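Local atomic coordinates of plasmid pRiA4b Orf3-like domain-containing protein (Methanosarcina mazei, PDB entry 2I1S), a protein that is of unknown function but belongs to the family of plasmid pRiA4b ORF-3-like proteins. Residues E6-L11 / R25-E30; L11-K16 / V113-E118; V58-G63 / S91-L96. All coordinates share one frame; numbering follows the deposited sequence.

Interaction 1 of 3, residues E6-L11 / R25-E30; sequences EKVYHL and RIQVPE
E30 reaches across to the start of the neighbouring strand, where one carboxylate oxygen takes two backbone N-H groups. E6 N lies 3.0 Å from E30 OE2, on the anti side and tilted out of the carboxylate plane. K7 N is also 3.0 Å from E30 OE2; its N-H points almost straight at the oxygen (177°) but comes from above the plane, on the same face as E6 N. E30 CG stands between its own backbone N and carbonyl carbon (chi1 66°), passing close to K7 O, which accepts from E30 N. On the Y9 ring, E30 CA lies over one face toward the rim, and E30 CB is 3.6 Å from Y9 CE1. An alanine here would probably leave the amides of E6 and K7 without their shared carboxylate acceptor and the K7 methylenes without the carboxylate they lie against.

Beyond E30 the segments form an antiparallel beta hairpin, with Y9-V28 and L11-I26 as hydrogen-bonded pairs. The buried face carrying these four residues is tightly packed: the L11 and V28 side chains cross at about a right angle, L11 CD1 lying 3.7 Å from V28 CG2, while Y9 CB touches the same V28 methyl. The H10 and Q27 face is partly open to solvent, yet its stack is close, the planes 24° apart and Q27 CD 3.2 Å above the H10 ring toward its rim. The loose part is the open end of the hairpin, where the E6 and K7 chains lead away, K7 NZ ending 6.1 Å from E30 OE1, too far for a salt bridge.

L37, A40 and V44 of helix 34-44 lie against L11 and I26 on the packed face, while strands 111-122 and 131-136 flank the hairpin, next to strands 7-15 and 22-29 respectively.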
ATOM      1  N   GLU A   6     -15.531  -6.137 -16.268  1.00 55.30           N
ATOM      2  CA  GLU A   6     -15.418  -5.215 -17.410  1.00 55.93           C
ATOM      3  C   GLU A   6     -14.426  -4.088 -17.120  1.00 55.79           C
ATOM      4  O   GLU A   6     -13.495  -3.864 -17.916  1.00 56.36           O
ATOM      5  CB  GLU A   6     -16.780  -4.592 -17.768  1.00 56.56           C
ATOM      6  CG  GLU A   6     -18.008  -5.501 -17.572  1.00 59.13           C
ATOM      7  CD  GLU A   6     -18.326  -6.379 -18.805  1.00 63.96           C
ATOM      8  OE1 GLU A   6     -19.542  -6.711 -18.992  1.00 65.80           O
ATOM      9  OE2 GLU A   6     -17.383  -6.730 -19.587  1.00 63.84           O
ATOM     10  N   LYS A   7     -14.630  -3.380 -15.994  1.00 54.53           N
ATOM     11  CA  LYS A   7     -13.837  -2.167 -15.675  1.00 54.26           C
ATOM     12  C   LYS A   7     -12.639  -2.422 -14.746  1.00 52.93           C
ATOM     13  O   LYS A   7     -12.609  -3.421 -13.990  1.00 53.37           O
ATOM     14  CB  LYS A   7     -14.738  -1.068 -15.076  1.00 54.01           C
ATOM     15  CG  LYS A   7     -16.208  -1.136 -15.568  1.00 55.74           C
ATOM     16  CD  LYS A   7     -16.946   0.195 -15.469  1.00 57.00           C
ATOM     17  CE  LYS A   7     -16.772   1.051 -16.748  1.00 60.62           C
ATOM     18  NZ  LYS A   7     -17.264   0.354 -17.985  1.00 59.59           N
ATOM     19  N   VAL A   8     -11.644  -1.535 -14.823  1.00 51.08           N
ATOM     20  CA  VAL A   8     -10.548  -1.530 -13.856  1.00 49.39           C
ATOM     21  C   VAL A   8     -10.432  -0.209 -13.054  1.00 48.76           C
ATOM     22  O   VAL A   8     -10.638   0.888 -13.576  1.00 49.03           O
ATOM     23  CB  VAL A   8      -9.197  -2.002 -14.466  1.00 49.08           C
ATOM     24  CG1 VAL A   8      -9.351  -3.396 -15.003  1.00 48.86           C
ATOM     25  CG2 VAL A   8      -8.740  -1.105 -15.550  1.00 48.27           C
ATOM     26  N   TYR A   9     -10.126  -0.341 -11.769  1.00 47.57           N
ATOM     27  CA  TYR A   9      -9.914   0.801 -10.883  1.00 46.20           C
ATOM     28  C   TYR A   9      -8.431   1.210 -10.923  1.00 45.39           C
ATOM     29  O   TYR A   9      -7.560   0.396 -10.593  1.00 45.14           O
ATOM     30  CB  TYR A   9     -10.346   0.411  -9.464  1.00 46.02           C
ATOM     31  CG  TYR A   9     -11.857   0.196  -9.270  1.00 46.31           C
ATOM     32  CD1 TYR A   9     -12.746   0.242 -10.362  1.00 46.69           C
ATOM     33  CD2 TYR A   9     -12.391  -0.035  -7.984  1.00 45.40           C
ATOM     34  CE1 TYR A   9     -14.125   0.070 -10.193  1.00 46.02           C
ATOM     35  CE2 TYR A   9     -13.761  -0.209  -7.793  1.00 47.18           C
ATOM     36  CZ  TYR A   9     -14.634  -0.155  -8.911  1.00 47.73           C
ATOM     37  OH  TYR A   9     -16.015  -0.340  -8.742  1.00 48.28           O
ATOM     38  N   HIS A  10      -8.158   2.456 -11.348  1.00 44.30           N
ATOM     39  CA  HIS A  10      -6.824   3.068 -11.270  1.00 43.17           C
ATOM     40  C   HIS A  10      -6.639   3.731  -9.895  1.00 42.61           C
ATOM     41  O   HIS A  10      -7.266   4.780  -9.593  1.00 42.57           O
ATOM     42  CB  HIS A  10      -6.605   4.093 -12.391  1.00 43.34           C
ATOM     43  CG  HIS A  10      -6.871   3.548 -13.764  1.00 46.07           C
ATOM     44  ND1 HIS A  10      -6.011   3.744 -14.826  1.00 49.93           N
ATOM     45  CD2 HIS A  10      -7.898   2.807 -14.253  1.00 47.54           C
ATOM     46  CE1 HIS A  10      -6.495   3.151 -15.907  1.00 48.66           C
ATOM     47  NE2 HIS A  10      -7.637   2.570 -15.583  1.00 50.72           N
ATOM     48  N   LEU A  11      -5.782   3.104  -9.070  1.00 40.50           N
ATOM     49  CA  LEU A  11      -5.617   3.468  -7.664  1.00 38.30           C
ATOM     50  C   LEU A  11      -4.275   4.120  -7.453  1.00 36.71           C
ATOM     51  O   LEU A  11      -3.288   3.646  -8.006  1.00 37.07           O
ATOM     52  CB  LEU A  11      -5.694   2.201  -6.784  1.00 37.85           C
ATOM     53  CG  LEU A  11      -7.012   1.419  -6.826  1.00 39.21           C
ATOM     54  CD1 LEU A  11      -6.907   0.160  -5.946  1.00 35.16           C
ATOM     55  CD2 LEU A  11      -8.273   2.276  -6.437  1.00 33.28           C
ATOM     56  N   ARG A  25       1.271   3.394  -8.470  1.00 29.16           N
ATOM     57  CA  ARG A  25      -0.035   3.429  -9.137  1.00 30.11           C
ATOM     58  C   ARG A  25      -0.309   2.028  -9.673  1.00 30.17           C
ATOM     59  O   ARG A  25       0.551   1.427 -10.287  1.00 30.25           O
ATOM     60  CB  ARG A  25      -0.097   4.544 -10.226  1.00 30.55           C
ATOM     61  CG  ARG A  25      -0.960   5.715  -9.808  1.00 31.38           C
ATOM     62  CD  ARG A  25      -1.045   6.857 -10.842  1.00 30.16           C
ATOM     63  NE  ARG A  25      -0.047   7.812 -10.425  1.00 33.23           N
ATOM     64  CZ  ARG A  25      -0.248   8.985  -9.848  1.00 31.23           C
ATOM     65  NH1 ARG A  25      -1.445   9.492  -9.685  1.00 31.60           N
ATOM     66  NH2 ARG A  25       0.802   9.672  -9.468  1.00 33.22           N
ATOM     67  N   ILE A  26      -1.465   1.476  -9.354  1.00 30.61           N
ATOM     68  CA  ILE A  26      -1.826   0.138  -9.825  1.00 30.93           C
ATOM     69  C   ILE A  26      -3.227   0.151 -10.423  1.00 32.06           C
ATOM     70  O   ILE A  26      -4.054   0.999 -10.051  1.00 32.30           O
ATOM     71  CB  ILE A  26      -1.755  -0.952  -8.694  1.00 30.91           C
ATOM     72  CG1 ILE A  26      -2.842  -0.727  -7.619  1.00 29.92           C
ATOM     73  CG2 ILE A  26      -0.314  -1.098  -8.142  1.00 28.45           C
ATOM     74  CD1 ILE A  26      -2.978  -1.871  -6.541  1.00 29.34           C
ATOM     75  N   GLN A  27      -3.508  -0.785 -11.334  1.00 32.14           N
ATOM     76  CA  GLN A  27      -4.896  -0.971 -11.792  1.00 31.86           C
ATOM     77  C   GLN A  27      -5.425  -2.347 -11.358  1.00 32.32           C
ATOM     78  O   GLN A  27      -4.772  -3.380 -11.571  1.00 32.34           O
ATOM     79  CB  GLN A  27      -5.003  -0.771 -13.288  1.00 31.35           C
ATOM     80  CG  GLN A  27      -4.486   0.588 -13.782  1.00 32.03           C
ATOM     81  CD  GLN A  27      -4.471   0.671 -15.289  1.00 34.23           C
ATOM     82  OE1 GLN A  27      -5.170  -0.098 -15.949  1.00 36.55           O
ATOM     83  NE2 GLN A  27      -3.688   1.606 -15.853  1.00 33.15           N
ATOM     84  N   VAL A  28      -6.599  -2.374 -10.742  1.00 32.44           N
ATOM     85  CA  VAL A  28      -7.143  -3.653 -10.260  1.00 33.46           C
ATOM     86  C   VAL A  28      -8.512  -4.000 -10.892  1.00 33.84           C
ATOM     87  O   VAL A  28      -9.256  -3.096 -11.239  1.00 34.01           O
ATOM     88  CB  VAL A  28      -7.214  -3.703  -8.689  1.00 32.59           C
ATOM     89  CG1 VAL A  28      -5.828  -3.657  -8.100  1.00 33.22           C
ATOM     90  CG2 VAL A  28      -8.057  -2.570  -8.137  1.00 32.70           C
ATOM     91  N   PRO A  29      -8.828  -5.313 -11.058  1.00 34.36           N
ATOM     92  CA  PRO A  29     -10.179  -5.667 -11.477  1.00 34.61           C
ATOM     93  C   PRO A  29     -11.219  -5.048 -10.554  1.00 35.30           C
ATOM     94  O   PRO A  29     -11.029  -5.023  -9.315  1.00 35.39           O
ATOM     95  CB  PRO A  29     -10.203  -7.209 -11.355  1.00 34.60           C
ATOM     96  CG  PRO A  29      -8.780  -7.618 -11.577  1.00 34.12           C
ATOM     97  CD  PRO A  29      -7.973  -6.514 -10.915  1.00 34.35           C
ATOM     98  N   GLU A  30     -12.299  -4.551 -11.155  1.00 35.47           N
ATOM     99  CA  GLU A  30     -13.402  -3.957 -10.410  1.00 36.57           C
ATOM    100  C   GLU A  30     -14.055  -4.936  -9.417  1.00 37.07           C
ATOM    101  O   GLU A  30     -14.547  -4.514  -8.378  1.00 37.60           O
ATOM    102  CB  GLU A  30     -14.446  -3.334 -11.369  1.00 36.11           C
ATOM    103  CG  GLU A  30     -15.186  -4.355 -12.264  1.00 37.38           C
ATOM    104  CD  GLU A  30     -16.331  -3.748 -13.087  1.00 36.59           C
ATOM    105  OE1 GLU A  30     -16.815  -2.641 -12.734  1.00 36.71           O
ATOM    106  OE2 GLU A  30     -16.742  -4.393 -14.085  1.00 37.16           O
TER

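Interaction 2 of 3, residues L11-K16 / V113-E118; sequences LKLSIK and VKVRLE
L13 pushes one methyl into the fork of V115: L13 CD2 is 3.7 Å from V115 CG1 and 4.0 Å from V115 CG2, the two side chains lying side by side and pointing the same way. L13 CB fits against V113, whose CG1, anti to the backbone N (chi1 178°), approaches it to 3.8 Å. Further along, L11 lays CD2 into the angle between the backbone and branch of L117, 3.8 Å from both L117 CA and L117 CD1. These apolar knobs share one face, and I41 of helix 34-44 packs on L13 and V115 there.

The backbones beneath are central neighbours in a mixed beta sheet, antiparallel, with K12-R116 and S14-K114 as hydrogen-bonded pairs and L11-L117, L13-V115 and I15-V113 as non-hydrogen-bonded ones.

The opposite face carries the polar and charged residues, which meet largely through their methylenes. K16 crosses the K114 chain at about a right angle, K16 CG lying 3.7 Å from K114 CG. A bend at chi4 (92°) brings K114 NZ back over K16 CG, which leaves the two ammonium nitrogens, K16 NZ and K114 NZ, 4.3 Å apart. The methylenes of K12 pass loosely by E118 OE2, which pairs with R25, while K12 NZ continues to Q21 and the R116 guanidinium turns away to E100.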
ATOM      1  N   LEU A  11      -5.782   3.104  -9.070  1.00 40.50           N
ATOM      2  CA  LEU A  11      -5.617   3.468  -7.664  1.00 38.30           C
ATOM      3  C   LEU A  11      -4.275   4.120  -7.453  1.00 36.71           C
ATOM      4  O   LEU A  11      -3.288   3.646  -8.006  1.00 37.07           O
ATOM      5  CB  LEU A  11      -5.694   2.201  -6.784  1.00 37.85           C
ATOM      6  CG  LEU A  11      -7.012   1.419  -6.826  1.00 39.21           C
ATOM      7  CD1 LEU A  11      -6.907   0.160  -5.946  1.00 35.16           C
ATOM      8  CD2 LEU A  11      -8.273   2.276  -6.437  1.00 33.28           C
ATOM      9  N   LYS A  12      -4.205   5.194  -6.673  1.00 34.66           N
ATOM     10  CA  LYS A  12      -2.899   5.591  -6.142  1.00 33.01           C
ATOM     11  C   LYS A  12      -2.781   5.115  -4.713  1.00 32.90           C
ATOM     12  O   LYS A  12      -3.752   5.150  -3.956  1.00 32.37           O
ATOM     13  CB  LYS A  12      -2.676   7.087  -6.213  1.00 32.86           C
ATOM     14  CG  LYS A  12      -1.239   7.501  -5.958  1.00 30.60           C
ATOM     15  CD  LYS A  12      -1.130   9.001  -5.992  1.00 29.21           C
ATOM     16  CE  LYS A  12       0.257   9.399  -5.505  1.00 30.87           C
ATOM     17  NZ  LYS A  12       0.437  10.855  -5.284  1.00 26.57           N
ATOM     18  N   LEU A  13      -1.596   4.616  -4.375  1.00 32.87           N
ATOM     19  CA  LEU A  13      -1.257   4.146  -3.023  1.00 32.29           C
ATOM     20  C   LEU A  13      -0.083   4.946  -2.518  1.00 32.70           C
ATOM     21  O   LEU A  13       0.979   4.945  -3.164  1.00 33.04           O
ATOM     22  CB  LEU A  13      -0.850   2.685  -3.031  1.00 31.82           C
ATOM     23  CG  LEU A  13      -1.696   1.704  -3.854  1.00 32.80           C
ATOM     24  CD1 LEU A  13      -1.140   0.304  -3.706  1.00 29.14           C
ATOM     25  CD2 LEU A  13      -3.165   1.753  -3.480  1.00 33.25           C
ATOM     26  N   SER A  14      -0.259   5.646  -1.395  0.50 32.55           N
ATOM     27  CA  SER A  14       0.831   6.436  -0.831  0.50 32.91           C
ATOM     28  C   SER A  14       1.076   6.109   0.629  0.50 33.32           C
ATOM     29  O   SER A  14       0.150   6.049   1.433  0.50 33.30           O
ATOM     30  CB  SER A  14       0.623   7.957  -1.042  0.50 32.94           C
ATOM     31  OG  SER A  14      -0.161   8.578  -0.026  0.50 33.33           O
ATOM     32  N   ILE A  15       2.339   5.885   0.963  1.00 33.62           N
ATOM     33  CA  ILE A  15       2.729   5.753   2.353  1.00 34.39           C
ATOM     34  C   ILE A  15       2.592   7.147   2.996  1.00 35.00           C
ATOM     35  O   ILE A  15       3.224   8.130   2.545  1.00 34.79           O
ATOM     36  CB  ILE A  15       4.179   5.196   2.510  1.00 34.19           C
ATOM     37  CG1 ILE A  15       4.245   3.758   2.081  1.00 34.30           C
ATOM     38  CG2 ILE A  15       4.625   5.242   3.982  1.00 34.61           C
ATOM     39  CD1 ILE A  15       5.637   3.219   2.095  1.00 35.81           C
ATOM     40  N   LYS A  16       1.755   7.231   4.027  1.00 35.82           N
ATOM     41  CA  LYS A  16       1.650   8.461   4.840  1.00 36.77           C
ATOM     42  C   LYS A  16       2.834   8.745   5.755  1.00 36.28           C
ATOM     43  O   LYS A  16       3.417   7.839   6.335  1.00 34.60           O
ATOM     44  CB  LYS A  16       0.466   8.358   5.774  1.00 37.98           C
ATOM     45  CG  LYS A  16      -0.866   8.491   5.095  1.00 41.45           C
ATOM     46  CD  LYS A  16      -1.927   8.413   6.157  1.00 46.28           C
ATOM     47  CE  LYS A  16      -1.677   9.472   7.218  1.00 49.38           C
ATOM     48  NZ  LYS A  16      -2.994   9.881   7.801  1.00 54.56           N
ATOM     49  N   VAL A 113      -1.188   3.308   4.459  1.00 35.45           N
ATOM     50  CA  VAL A 113      -1.202   3.565   3.044  1.00 33.81           C
ATOM     51  C   VAL A 113      -2.530   4.243   2.698  1.00 34.20           C
ATOM     52  O   VAL A 113      -3.578   3.713   3.042  1.00 33.44           O
ATOM     53  CB  VAL A 113      -1.048   2.267   2.250  1.00 33.57           C
ATOM     54  CG1 VAL A 113      -1.118   2.564   0.716  1.00 32.51           C
ATOM     55  CG2 VAL A 113       0.239   1.524   2.662  1.00 29.84           C
ATOM     56  N   LYS A 114      -2.473   5.422   2.065  1.00 34.07           N
ATOM     57  CA  LYS A 114      -3.668   6.074   1.509  1.00 35.11           C
ATOM     58  C   LYS A 114      -3.999   5.418   0.194  1.00 34.32           C
ATOM     59  O   LYS A 114      -3.118   5.193  -0.662  1.00 34.11           O
ATOM     60  CB  LYS A 114      -3.457   7.563   1.255  1.00 34.94           C
ATOM     61  CG  LYS A 114      -3.394   8.472   2.443  1.00 36.30           C
ATOM     62  CD  LYS A 114      -3.071   9.915   1.922  1.00 39.01           C
ATOM     63  CE  LYS A 114      -3.620  11.064   2.825  1.00 44.61           C
ATOM     64  NZ  LYS A 114      -2.615  11.502   3.846  1.00 47.62           N
ATOM     65  N   VAL A 115      -5.259   5.082   0.020  1.00 34.44           N
ATOM     66  CA  VAL A 115      -5.689   4.447  -1.241  1.00 35.24           C
ATOM     67  C   VAL A 115      -6.688   5.419  -1.855  1.00 35.47           C
ATOM     68  O   VAL A 115      -7.693   5.776  -1.236  1.00 36.59           O
ATOM     69  CB  VAL A 115      -6.321   3.030  -1.035  1.00 35.16           C
ATOM     70  CG1 VAL A 115      -6.665   2.402  -2.371  1.00 35.73           C
ATOM     71  CG2 VAL A 115      -5.397   2.106  -0.201  1.00 33.51           C
ATOM     72  N   ARG A 116      -6.368   5.910  -3.036  1.00 35.76           N
ATOM     73  CA  ARG A 116      -7.227   6.849  -3.716  1.00 36.06           C
ATOM     74  C   ARG A 116      -7.575   6.300  -5.101  1.00 35.44           C
ATOM     75  O   ARG A 116      -6.692   5.995  -5.880  1.00 35.29           O
ATOM     76  CB  ARG A 116      -6.530   8.214  -3.788  1.00 36.54           C
ATOM     77  CG  ARG A 116      -7.093   9.155  -4.840  1.00 38.79           C
ATOM     78  CD  ARG A 116      -8.172  10.070  -4.266  1.00 41.29           C
ATOM     79  NE  ARG A 116      -7.632  10.970  -3.243  1.00 42.78           N
ATOM     80  CZ  ARG A 116      -7.417  12.277  -3.416  1.00 45.34           C
ATOM     81  NH1 ARG A 116      -7.696  12.881  -4.579  1.00 43.22           N
ATOM     82  NH2 ARG A 116      -6.925  12.986  -2.405  1.00 45.72           N
ATOM     83  N   LEU A 117      -8.868   6.129  -5.360  1.00 35.79           N
ATOM     84  CA  LEU A 117      -9.394   5.915  -6.723  1.00 36.52           C
ATOM     85  C   LEU A 117      -9.255   7.170  -7.598  1.00 37.03           C
ATOM     86  O   LEU A 117      -9.818   8.218  -7.283  1.00 36.89           O
ATOM     87  CB  LEU A 117     -10.870   5.490  -6.663  1.00 36.34           C
ATOM     88  CG  LEU A 117     -11.597   5.083  -7.950  1.00 35.79           C
ATOM     89  CD1 LEU A 117     -11.079   3.752  -8.533  1.00 32.18           C
ATOM     90  CD2 LEU A 117     -13.098   5.026  -7.688  1.00 35.48           C
ATOM     91  N   GLU A 118      -8.498   7.073  -8.691  1.00 38.17           N
ATOM     92  CA  GLU A 118      -8.399   8.201  -9.617  1.00 39.15           C
ATOM     93  C   GLU A 118      -9.307   8.045 -10.831  1.00 40.07           C
ATOM     94  O   GLU A 118      -9.903   9.022 -11.276  1.00 39.54           O
ATOM     95  CB  GLU A 118      -6.958   8.441 -10.062  1.00 39.03           C
ATOM     96  CG  GLU A 118      -6.068   9.038  -8.968  1.00 39.89           C
ATOM     97  CD  GLU A 118      -4.595   9.136  -9.369  1.00 39.47           C
ATOM     98  OE1 GLU A 118      -4.122   8.293 -10.179  1.00 40.69           O
ATOM     99  OE2 GLU A 118      -3.908  10.058  -8.864  1.00 39.10           O
TER

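Interaction 3 of 3, residues V58-G63 / S91-L96; sequences VNPKTG and SDYFTL
N59 and Y93 bring their backbones within 5.8 Å, CA to CA, where the turn after strand 53-58 passes the short, weakly bonded helix around 91-93; V58 O points at the edge of the Y93 ring, in its plane, 3.6 Å from Y93 CD1. The N59 side chain crosses the ring obliquely, with N59 CB 3.6 Å from Y93 CE1 and N59 CG, anti to the backbone N (chi1 178°), 3.9 Å from the same carbon. Beyond it, Y93 OH bonds to D66 of strand 65-69, so the tyrosine spans from the helix to the sheet.

The turn is braced from within. N59 OD1 accepts from K61 N at 3.1 Å, an Asx turn, with the donor above the carbonyl plane of the amide, while N59 O takes the N-H groups of both T62 and G63. The turn joins neighbouring antiparallel strands 53-58 and 65-69, a beta hairpin, and P60 on it faces the helix.

P60 CG presses on the backbone, 3.2 Å from D92 O, and P60 CD lies 3.9 Å from Y93 CD1. At the surface K61 NZ and D92 OD1 make a long salt bridge of 3.9 Å. N98 ND2 bonds to both V58 O and Y93 O, adding a shared polar partner to the two segments.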
ATOM      1  N   VAL A  58     -15.297   5.039   4.541  1.00 40.65           N
ATOM      2  CA  VAL A  58     -16.727   5.394   4.523  1.00 40.77           C
ATOM      3  C   VAL A  58     -17.544   4.440   3.617  1.00 41.59           C
ATOM      4  O   VAL A  58     -17.185   4.203   2.446  1.00 41.55           O
ATOM      5  CB  VAL A  58     -16.955   6.871   4.054  1.00 40.85           C
ATOM      6  CG1 VAL A  58     -18.405   7.116   3.695  1.00 38.88           C
ATOM      7  CG2 VAL A  58     -16.493   7.852   5.115  1.00 40.00           C
ATOM      8  N   ASN A  59     -18.638   3.905   4.157  1.00 41.65           N
ATOM      9  CA  ASN A  59     -19.544   3.074   3.387  1.00 42.20           C
ATOM     10  C   ASN A  59     -20.579   3.964   2.658  1.00 42.51           C
ATOM     11  O   ASN A  59     -21.341   4.674   3.294  1.00 42.84           O
ATOM     12  CB  ASN A  59     -20.184   2.054   4.333  1.00 42.34           C
ATOM     13  CG  ASN A  59     -21.213   1.142   3.657  1.00 43.77           C
ATOM     14  OD1 ASN A  59     -21.518   1.258   2.466  1.00 45.15           O
ATOM     15  ND2 ASN A  59     -21.766   0.229   4.447  1.00 44.92           N
ATOM     16  N   PRO A  60     -20.574   3.959   1.309  1.00 43.10           N
ATOM     17  CA  PRO A  60     -21.467   4.857   0.552  1.00 43.28           C
ATOM     18  C   PRO A  60     -22.953   4.623   0.768  1.00 43.80           C
ATOM     19  O   PRO A  60     -23.749   5.560   0.588  1.00 44.48           O
ATOM     20  CB  PRO A  60     -21.117   4.580  -0.912  1.00 43.42           C
ATOM     21  CG  PRO A  60     -20.302   3.304  -0.919  1.00 43.35           C
ATOM     22  CD  PRO A  60     -19.694   3.153   0.434  1.00 42.85           C
ATOM     23  N   LYS A  61     -23.344   3.399   1.128  1.00 44.19           N
ATOM     24  CA  LYS A  61     -24.767   3.124   1.441  1.00 44.42           C
ATOM     25  C   LYS A  61     -25.160   3.641   2.824  1.00 43.75           C
ATOM     26  O   LYS A  61     -26.337   3.803   3.090  1.00 44.01           O
ATOM     27  CB  LYS A  61     -25.121   1.627   1.349  1.00 44.70           C
ATOM     28  CG  LYS A  61     -24.761   0.919   0.032  1.00 45.60           C
ATOM     29  CD  LYS A  61     -25.087  -0.586   0.130  1.00 45.61           C
ATOM     30  CE  LYS A  61     -24.986  -1.321  -1.212  1.00 46.51           C
ATOM     31  NZ  LYS A  61     -23.784  -0.991  -2.021  1.00 45.97           N
ATOM     32  N   THR A  62     -24.187   3.883   3.707  1.00 43.22           N
ATOM     33  CA  THR A  62     -24.504   4.351   5.066  1.00 42.60           C
ATOM     34  C   THR A  62     -23.912   5.708   5.460  1.00 42.50           C
ATOM     35  O   THR A  62     -24.443   6.366   6.350  1.00 42.33           O
ATOM     36  CB  THR A  62     -24.155   3.305   6.173  1.00 42.46           C
ATOM     37  OG1 THR A  62     -22.736   3.145   6.267  1.00 41.97           O
ATOM     38  CG2 THR A  62     -24.812   1.959   5.889  1.00 41.85           C
ATOM     39  N   GLY A  63     -22.820   6.123   4.826  1.00 42.17           N
ATOM     40  CA  GLY A  63     -22.144   7.368   5.226  1.00 42.33           C
ATOM     41  C   GLY A  63     -21.354   7.237   6.533  1.00 42.55           C
ATOM     42  O   GLY A  63     -20.735   8.211   6.994  1.00 42.65           O
ATOM     43  N   SER A  91     -16.034  -2.519  -5.363  1.00 43.00           N
ATOM     44  CA  SER A  91     -17.171  -1.966  -6.112  1.00 42.52           C
ATOM     45  C   SER A  91     -18.385  -1.587  -5.263  1.00 42.66           C
ATOM     46  O   SER A  91     -19.264  -0.869  -5.723  1.00 42.09           O
ATOM     47  CB  SER A  91     -17.598  -2.940  -7.221  1.00 42.43           C
ATOM     48  OG  SER A  91     -18.308  -4.064  -6.713  1.00 41.38           O
ATOM     49  N   ASP A  92     -18.433  -2.079  -4.031  1.00 43.02           N
ATOM     50  CA  ASP A  92     -19.460  -1.676  -3.079  1.00 43.30           C
ATOM     51  C   ASP A  92     -19.089  -0.405  -2.306  1.00 43.17           C
ATOM     52  O   ASP A  92     -19.965   0.229  -1.703  1.00 42.97           O
ATOM     53  CB  ASP A  92     -19.730  -2.819  -2.110  1.00 43.79           C
ATOM     54  CG  ASP A  92     -20.547  -3.946  -2.752  1.00 45.77           C
ATOM     55  OD1 ASP A  92     -21.441  -3.650  -3.589  1.00 44.77           O
ATOM     56  OD2 ASP A  92     -20.280  -5.128  -2.416  1.00 48.09           O
ATOM     57  N   TYR A  93     -17.803  -0.035  -2.343  1.00 42.81           N
ATOM     58  CA  TYR A  93     -17.276   1.095  -1.567  1.00 42.92           C
ATOM     59  C   TYR A  93     -16.711   2.262  -2.380  1.00 43.58           C
ATOM     60  O   TYR A  93     -17.067   3.421  -2.138  1.00 44.05           O
ATOM     61  CB  TYR A  93     -16.202   0.620  -0.599  1.00 42.56           C
ATOM     62  CG  TYR A  93     -16.741  -0.048   0.640  1.00 41.49           C
ATOM     63  CD1 TYR A  93     -17.012   0.690   1.777  1.00 39.75           C
ATOM     64  CD2 TYR A  93     -16.943  -1.421   0.677  1.00 42.24           C
ATOM     65  CE1 TYR A  93     -17.495   0.089   2.915  1.00 40.79           C
ATOM     66  CE2 TYR A  93     -17.433  -2.040   1.810  1.00 43.14           C
ATOM     67  CZ  TYR A  93     -17.717  -1.281   2.933  1.00 41.58           C
ATOM     68  OH  TYR A  93     -18.202  -1.884   4.077  1.00 40.32           O
ATOM     69  N   PHE A  94     -15.806   1.960  -3.309  1.00 44.05           N
ATOM     70  CA  PHE A  94     -15.172   2.989  -4.127  1.00 44.26           C
ATOM     71  C   PHE A  94     -16.101   3.469  -5.234  1.00 44.32           C
ATOM     72  O   PHE A  94     -16.620   2.683  -6.032  1.00 44.74           O
ATOM     73  CB  PHE A  94     -13.859   2.490  -4.753  1.00 44.51           C
ATOM     74  CG  PHE A  94     -12.716   2.329  -3.772  1.00 44.65           C
ATOM     75  CD1 PHE A  94     -12.484   1.101  -3.149  1.00 44.41           C
ATOM     76  CD2 PHE A  94     -11.831   3.389  -3.526  1.00 45.09           C
ATOM     77  CE1 PHE A  94     -11.426   0.937  -2.246  1.00 45.21           C
ATOM     78  CE2 PHE A  94     -10.772   3.244  -2.645  1.00 45.56           C
ATOM     79  CZ  PHE A  94     -10.561   2.002  -1.997  1.00 44.80           C
ATOM     80  N   THR A  95     -16.314   4.775  -5.267  1.00 44.33           N
ATOM     81  CA  THR A  95     -16.964   5.424  -6.386  1.00 44.41           C
ATOM     82  C   THR A  95     -16.183   6.715  -6.615  1.00 44.78           C
ATOM     83  O   THR A  95     -15.205   6.993  -5.901  1.00 44.49           O
ATOM     84  CB  THR A  95     -18.461   5.734  -6.093  1.00 44.55           C
ATOM     85  OG1 THR A  95     -18.594   7.039  -5.511  1.00 43.86           O
ATOM     86  CG2 THR A  95     -19.077   4.670  -5.154  1.00 44.36           C
ATOM     87  N   LEU A  96     -16.612   7.498  -7.598  1.00 44.78           N
ATOM     88  CA  LEU A  96     -15.975   8.771  -7.887  1.00 45.24           C
ATOM     89  C   LEU A  96     -16.292   9.877  -6.846  1.00 45.73           C
ATOM     90  O   LEU A  96     -15.490  10.793  -6.674  1.00 46.10           O
ATOM     91  CB  LEU A  96     -16.268   9.219  -9.336  1.00 45.47           C
ATOM     92  CG  LEU A  96     -15.907   8.277 -10.505  1.00 45.23           C
ATOM     93  CD1 LEU A  96     -16.504   8.788 -11.823  1.00 44.93           C
ATOM     94  CD2 LEU A  96     -14.388   8.034 -10.661  1.00 43.69           C
TER

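In the fold
Interactions 1 and 2 share L11 and lie on neighbouring strands of one sheet, strand 7-15 pairing with 22-29 on one side and 111-122 on the other; their centres are 13 Å apart. A salt bridge from R25 NH1 to E118 OE2, 2.7 Å, spans them, and Y9 CB packs on L117 CD1 at 3.5 Å. Interaction 3 sits at the surface, its centre 16 Å from each of the others, in the chain between the segments of interaction 2. The 91-96 segment bridges the gap: Y9 OH lies 3.3 Å from S91 CA, and F94 CZ lies 3.9 Å from V115 CG1. As the function is not established, the contacts cannot be tied to an active site.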